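Local coordinates for regulatory protein MarR (Planctomyces limnophilus, PDB 3U2R) that probably binds DNA through a winged helix-turn-helix domain and regulates transcription, as other members of the MarR family do, at residues T27-I38 / C126-D137. Sequence-based numbering, arbitrary orientation.
Sequences TYDRMKAIEEEI and CHERQLGHLAAD
Ile34 plugs into helix 126-137 as a knob into a hole formed by Cys126, Arg129, Gln130 and His133. With CG1 anti to the carbonyl carbon (chi1 -72°), its CD1 reaches Gln130 CA at 3.7 Å, while CG2 lies against Cys126 O. One turn on, Ile38 CG2 packs on Cys126 CB; in the other direction Leu134 forks, CD1 against CG of Met31, a selenomethionine, and CD2 against Thr27 CG2. Beside this apolar row, extended Gln130 delivers NE2 to Met31 O at 2.8 Å and to Glu35 OE2 at 3.1 Å, the latter from above the carboxylate plane. His127 ND1 gives Gln130 OE1 a nearly straight bond; together the three fix the amide's rotation. At the outer edge Arg30 NE meets the syn lone pair of Asp137 OD2 at 2.8 Å, whereas the bond from Arg30 NH2 to Asp137 OD1, 2.9 Å, is bent (131°). His133 ND1 lies over one guanidinium face, near its rim. A leucine replacing Arg30 would probably leave Asp137 without its charge partner and free to turn. The segment axes approach to 9.4 Å, roughly antiparallel (149°), within helices 18-40 and 110-148, where MarR proteins typically dimerise; Glu35 OE2 bonds Thr17 of the second subunit. Separately, His133 NE2 bonds Glu147 of a third. Strands 92-97 and 103-108, of the probable DNA-binding wing, lie between these helices in sequence.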
loop_
_atom_site.group_PDB
_atom_site.type_symbol
_atom_site.label_atom_id
_atom_site.label_comp_id
_atom_site.label_asym_id
_atom_site.label_seq_id
_atom_site.Cartn_x
_atom_site.Cartn_y
_atom_site.Cartn_z
ATOM N N THR A 27 -13.583 -0.685 -6.334
ATOM C CA THR A 27 -13.328 -1.635 -5.215
ATOM C C THR A 27 -14.194 -2.834 -5.394
ATOM O O THR A 27 -13.716 -3.964 -5.332
ATOM C CB THR A 27 -13.551 -0.997 -3.844
ATOM O OG1 THR A 27 -12.557 0.014 -3.739
ATOM C CG2 THR A 27 -13.440 -1.981 -2.657
ATOM N N TYR A 28 -15.465 -2.610 -5.664
ATOM C CA TYR A 28 -16.420 -3.708 -5.896
ATOM C C TYR A 28 -16.008 -4.507 -7.117
ATOM O O TYR A 28 -16.010 -5.752 -7.082
ATOM C CB TYR A 28 -17.848 -3.166 -6.032
ATOM C CG TYR A 28 -18.851 -4.161 -6.554
ATOM C CD1 TYR A 28 -19.523 -5.010 -5.700
ATOM C CD2 TYR A 28 -19.117 -4.260 -7.924
ATOM C CE1 TYR A 28 -20.444 -5.940 -6.184
ATOM C CE2 TYR A 28 -19.976 -5.220 -8.421
ATOM C CZ TYR A 28 -20.649 -6.056 -7.551
ATOM O OH TYR A 28 -21.556 -6.969 -8.024
ATOM N N ASP A 29 -15.738 -3.823 -8.230
ATOM C CA ASP A 29 -15.406 -4.543 -9.475
ATOM C C ASP A 29 -14.138 -5.428 -9.331
ATOM O O ASP A 29 -14.076 -6.559 -9.852
ATOM C CB ASP A 29 -15.190 -3.579 -10.602
ATOM C CG ASP A 29 -16.441 -2.864 -11.005
ATOM O OD1 ASP A 29 -17.518 -3.473 -10.904
ATOM O OD2 ASP A 29 -16.333 -1.732 -11.538
ATOM N N ARG A 30 -13.169 -4.947 -8.593
ATOM C CA ARG A 30 -11.934 -5.703 -8.445
ATOM C C ARG A 30 -12.159 -6.922 -7.581
ATOM O O ARG A 30 -11.715 -8.019 -7.915
ATOM C CB ARG A 30 -10.840 -4.804 -7.853
ATOM C CG ARG A 30 -9.489 -5.471 -7.636
ATOM C CD ARG A 30 -8.727 -5.818 -8.872
ATOM N NE ARG A 30 -8.218 -4.602 -9.494
ATOM C CZ ARG A 30 -7.746 -4.526 -10.732
ATOM N NH1 ARG A 30 -7.762 -5.583 -11.519
ATOM N NH2 ARG A 30 -7.279 -3.376 -11.201
HETATM N N MSE A 31 -12.824 -6.730 -6.478
HETATM C CA MSE A 31 -13.143 -7.840 -5.569
HETATM C C MSE A 31 -14.007 -8.871 -6.213
HETATM O O MSE A 31 -13.783 -10.059 -6.024
HETATM C CB MSE A 31 -13.840 -7.355 -4.306
HETATM C CG MSE A 31 -12.903 -6.616 -3.403
HETATM SE SE MSE A 31 -13.713 -6.155 -1.654
HETATM C CE MSE A 31 -15.075 -5.401 -2.227
ATOM N N LYS A 32 -15.019 -8.420 -6.930
ATOM C CA LYS A 32 -15.961 -9.313 -7.636
ATOM C C LYS A 32 -15.257 -10.146 -8.690
ATOM O O LYS A 32 -15.536 -11.348 -8.844
ATOM C CB LYS A 32 -17.050 -8.463 -8.337
ATOM C CG LYS A 32 -18.131 -9.268 -9.048
ATOM C CD LYS A 32 -19.202 -9.665 -8.092
ATOM C CE LYS A 32 -20.122 -10.719 -8.658
ATOM N NZ LYS A 32 -20.619 -10.322 -9.996
ATOM N N ALA A 33 -14.361 -9.503 -9.468
ATOM C CA ALA A 33 -13.679 -10.271 -10.514
ATOM C C ALA A 33 -12.749 -11.394 -9.932
ATOM O O ALA A 33 -12.671 -12.486 -10.492
ATOM C CB ALA A 33 -12.872 -9.340 -11.370
ATOM N N ILE A 34 -12.095 -11.134 -8.810
ATOM C CA ILE A 34 -11.134 -12.083 -8.220
ATOM C C ILE A 34 -11.908 -13.273 -7.666
ATOM O O ILE A 34 -11.470 -14.397 -7.817
ATOM C CB ILE A 34 -10.245 -11.383 -7.140
ATOM C CG1 ILE A 34 -9.247 -10.431 -7.855
ATOM C CG2 ILE A 34 -9.496 -12.414 -6.219
ATOM C CD1 ILE A 34 -8.619 -9.497 -6.924
ATOM N N GLU A 35 -13.043 -13.029 -7.026
ATOM C CA GLU A 35 -13.922 -14.113 -6.527
ATOM C C GLU A 35 -14.504 -14.935 -7.651
ATOM O O GLU A 35 -14.548 -16.172 -7.592
ATOM C CB GLU A 35 -15.071 -13.506 -5.734
ATOM C CG GLU A 35 -14.600 -12.998 -4.411
ATOM C CD GLU A 35 -15.613 -12.353 -3.498
ATOM O OE1 GLU A 35 -16.820 -12.427 -3.813
ATOM O OE2 GLU A 35 -15.215 -12.078 -2.340
ATOM N N GLU A 36 -14.964 -14.260 -8.692
ATOM C CA GLU A 36 -15.546 -14.980 -9.836
ATOM C C GLU A 36 -14.483 -15.927 -10.404
ATOM O O GLU A 36 -14.746 -17.114 -10.540
ATOM C CB GLU A 36 -16.062 -13.985 -10.897
ATOM C CG GLU A 36 -17.192 -14.449 -11.791
ATOM C CD GLU A 36 -18.150 -13.388 -12.351
ATOM O OE1 GLU A 36 -19.202 -13.791 -12.903
ATOM O OE2 GLU A 36 -17.829 -12.176 -12.312
ATOM N N GLU A 37 -13.239 -15.465 -10.544
ATOM C CA GLU A 37 -12.216 -16.349 -11.091
ATOM C C GLU A 37 -11.915 -17.547 -10.196
ATOM O O GLU A 37 -11.692 -18.630 -10.718
ATOM C CB GLU A 37 -10.957 -15.585 -11.383
ATOM C CG GLU A 37 -10.005 -16.325 -12.311
ATOM C CD GLU A 37 -8.695 -16.709 -11.654
ATOM O OE1 GLU A 37 -7.628 -16.302 -12.174
ATOM O OE2 GLU A 37 -8.738 -17.365 -10.585
ATOM N N ILE A 38 -11.924 -17.398 -8.884
ATOM C CA ILE A 38 -11.631 -18.550 -8.047
ATOM C C ILE A 38 -12.873 -19.428 -7.959
ATOM O O ILE A 38 -12.731 -20.627 -8.011
ATOM C CB ILE A 38 -11.035 -18.224 -6.621
ATOM C CG1 ILE A 38 -10.656 -19.544 -5.840
ATOM C CG2 ILE A 38 -11.985 -17.429 -5.761
ATOM C CD1 ILE A 38 -9.477 -20.420 -6.518
ATOM N N CYS A 126 -7.700 -15.803 -2.174
ATOM C CA CYS A 126 -8.498 -14.882 -2.940
ATOM C C CYS A 126 -8.700 -13.540 -2.157
ATOM O O CYS A 126 -8.561 -12.489 -2.763
ATOM C CB CYS A 126 -9.809 -15.559 -3.319
ATOM S SG CYS A 126 -11.237 -14.506 -3.387
ATOM N N HIS A 127 -8.914 -13.572 -0.827
ATOM C CA HIS A 127 -9.080 -12.352 -0.039
ATOM C C HIS A 127 -7.771 -11.624 0.094
ATOM O O HIS A 127 -7.756 -10.403 0.024
ATOM C CB HIS A 127 -9.670 -12.615 1.348
ATOM C CG HIS A 127 -11.080 -13.152 1.335
ATOM N ND1 HIS A 127 -12.064 -12.654 0.455
ATOM C CD2 HIS A 127 -11.687 -13.998 2.204
ATOM C CE1 HIS A 127 -13.140 -13.366 0.706
ATOM N NE2 HIS A 127 -12.988 -14.118 1.794
ATOM N N GLU A 128 -6.659 -12.346 0.166
ATOM C CA GLU A 128 -5.335 -11.719 0.166
ATOM C C GLU A 128 -5.053 -11.010 -1.196
ATOM O O GLU A 128 -4.644 -9.833 -1.215
ATOM C CB GLU A 128 -4.271 -12.738 0.481
ATOM C CG GLU A 128 -4.342 -13.225 1.930
ATOM C CD GLU A 128 -3.469 -14.441 2.154
ATOM O OE1 GLU A 128 -2.638 -14.700 1.269
ATOM O OE2 GLU A 128 -3.471 -15.003 3.267
ATOM N N ARG A 129 -5.427 -11.652 -2.337
ATOM C CA ARG A 129 -5.205 -11.028 -3.666
ATOM C C ARG A 129 -6.080 -9.827 -3.844
ATOM O O ARG A 129 -5.630 -8.840 -4.415
ATOM C CB ARG A 129 -5.429 -12.025 -4.756
ATOM C CG ARG A 129 -4.371 -13.206 -4.688
ATOM C CD ARG A 129 -4.266 -13.873 -6.041
ATOM N NE ARG A 129 -5.534 -14.460 -6.431
ATOM C CZ ARG A 129 -6.046 -15.593 -5.934
ATOM N NH1 ARG A 129 -5.382 -16.286 -5.017
ATOM N NH2 ARG A 129 -7.237 -16.036 -6.348
ATOM N N GLN A 130 -7.285 -9.845 -3.278
ATOM C CA GLN A 130 -8.212 -8.686 -3.338
ATOM C C GLN A 130 -7.629 -7.497 -2.667
ATOM O O GLN A 130 -7.639 -6.418 -3.232
ATOM C CB GLN A 130 -9.523 -9.011 -2.637
ATOM C CG GLN A 130 -10.420 -9.960 -3.419
ATOM C CD GLN A 130 -11.724 -10.231 -2.727
ATOM O OE1 GLN A 130 -11.804 -10.337 -1.510
ATOM N NE2 GLN A 130 -12.764 -10.493 -3.488
ATOM N N LEU A 131 -7.146 -7.697 -1.427
ATOM C CA LEU A 131 -6.578 -6.639 -0.599
ATOM C C LEU A 131 -5.316 -6.055 -1.219
ATOM O O LEU A 131 -5.160 -4.831 -1.283
ATOM C CB LEU A 131 -6.325 -7.123 0.800
ATOM C CG LEU A 131 -7.620 -7.494 1.588
ATOM C CD1 LEU A 131 -7.269 -8.356 2.783
ATOM C CD2 LEU A 131 -8.404 -6.276 2.000
ATOM N N GLY A 132 -4.487 -6.920 -1.768
ATOM C CA GLY A 132 -3.296 -6.508 -2.494
ATOM C C GLY A 132 -3.592 -5.649 -3.701
ATOM O O GLY A 132 -3.009 -4.571 -3.867
ATOM N N HIS A 133 -4.450 -6.133 -4.561
ATOM C CA HIS A 133 -4.834 -5.374 -5.760
ATOM C C HIS A 133 -5.566 -4.100 -5.407
ATOM O O HIS A 133 -5.390 -3.128 -6.107
ATOM C CB HIS A 133 -5.728 -6.187 -6.681
ATOM C CG HIS A 133 -5.016 -7.112 -7.596
ATOM N ND1 HIS A 133 -4.452 -6.661 -8.774
ATOM C CD2 HIS A 133 -4.918 -8.463 -7.549
ATOM C CE1 HIS A 133 -3.899 -7.724 -9.336
ATOM N NE2 HIS A 133 -4.156 -8.840 -8.637
ATOM N N LEU A 134 -6.439 -4.098 -4.390
ATOM C CA LEU A 134 -7.103 -2.869 -3.997
ATOM C C LEU A 134 -6.120 -1.809 -3.566
ATOM O O LEU A 134 -6.216 -0.662 -4.003
ATOM C CB LEU A 134 -8.091 -3.083 -2.841
ATOM C CG LEU A 134 -9.353 -3.879 -3.175
ATOM C CD1 LEU A 134 -10.159 -4.237 -1.912
ATOM C CD2 LEU A 134 -10.219 -3.152 -4.136
ATOM N N ALA A 135 -5.133 -2.195 -2.779
ATOM C CA ALA A 135 -4.155 -1.258 -2.262
ATOM C C ALA A 135 -3.271 -0.713 -3.409
ATOM O O ALA A 135 -3.055 0.498 -3.479
ATOM C CB ALA A 135 -3.349 -1.918 -1.178
ATOM N N ALA A 136 -2.903 -1.557 -4.366
ATOM C CA ALA A 136 -2.160 -1.081 -5.536
ATOM C C ALA A 136 -3.008 -0.147 -6.367
ATOM O O ALA A 136 -2.509 0.849 -6.852
ATOM C CB ALA A 136 -1.689 -2.222 -6.408
ATOM N N ASP A 137 -4.222 -0.485 -6.632
ATOM C CA ASP A 137 -5.078 0.420 -7.466
ATOM C C ASP A 137 -5.176 1.835 -6.800
ATOM O O ASP A 137 -5.022 2.859 -7.452
ATOM C CB ASP A 137 -6.488 -0.169 -7.618
ATOM C CG ASP A 137 -6.659 -1.479 -8.431
ATOM O OD1 ASP A 137 -5.776 -1.785 -9.259
ATOM O OD2 ASP A 137 -7.745 -2.188 -8.260
#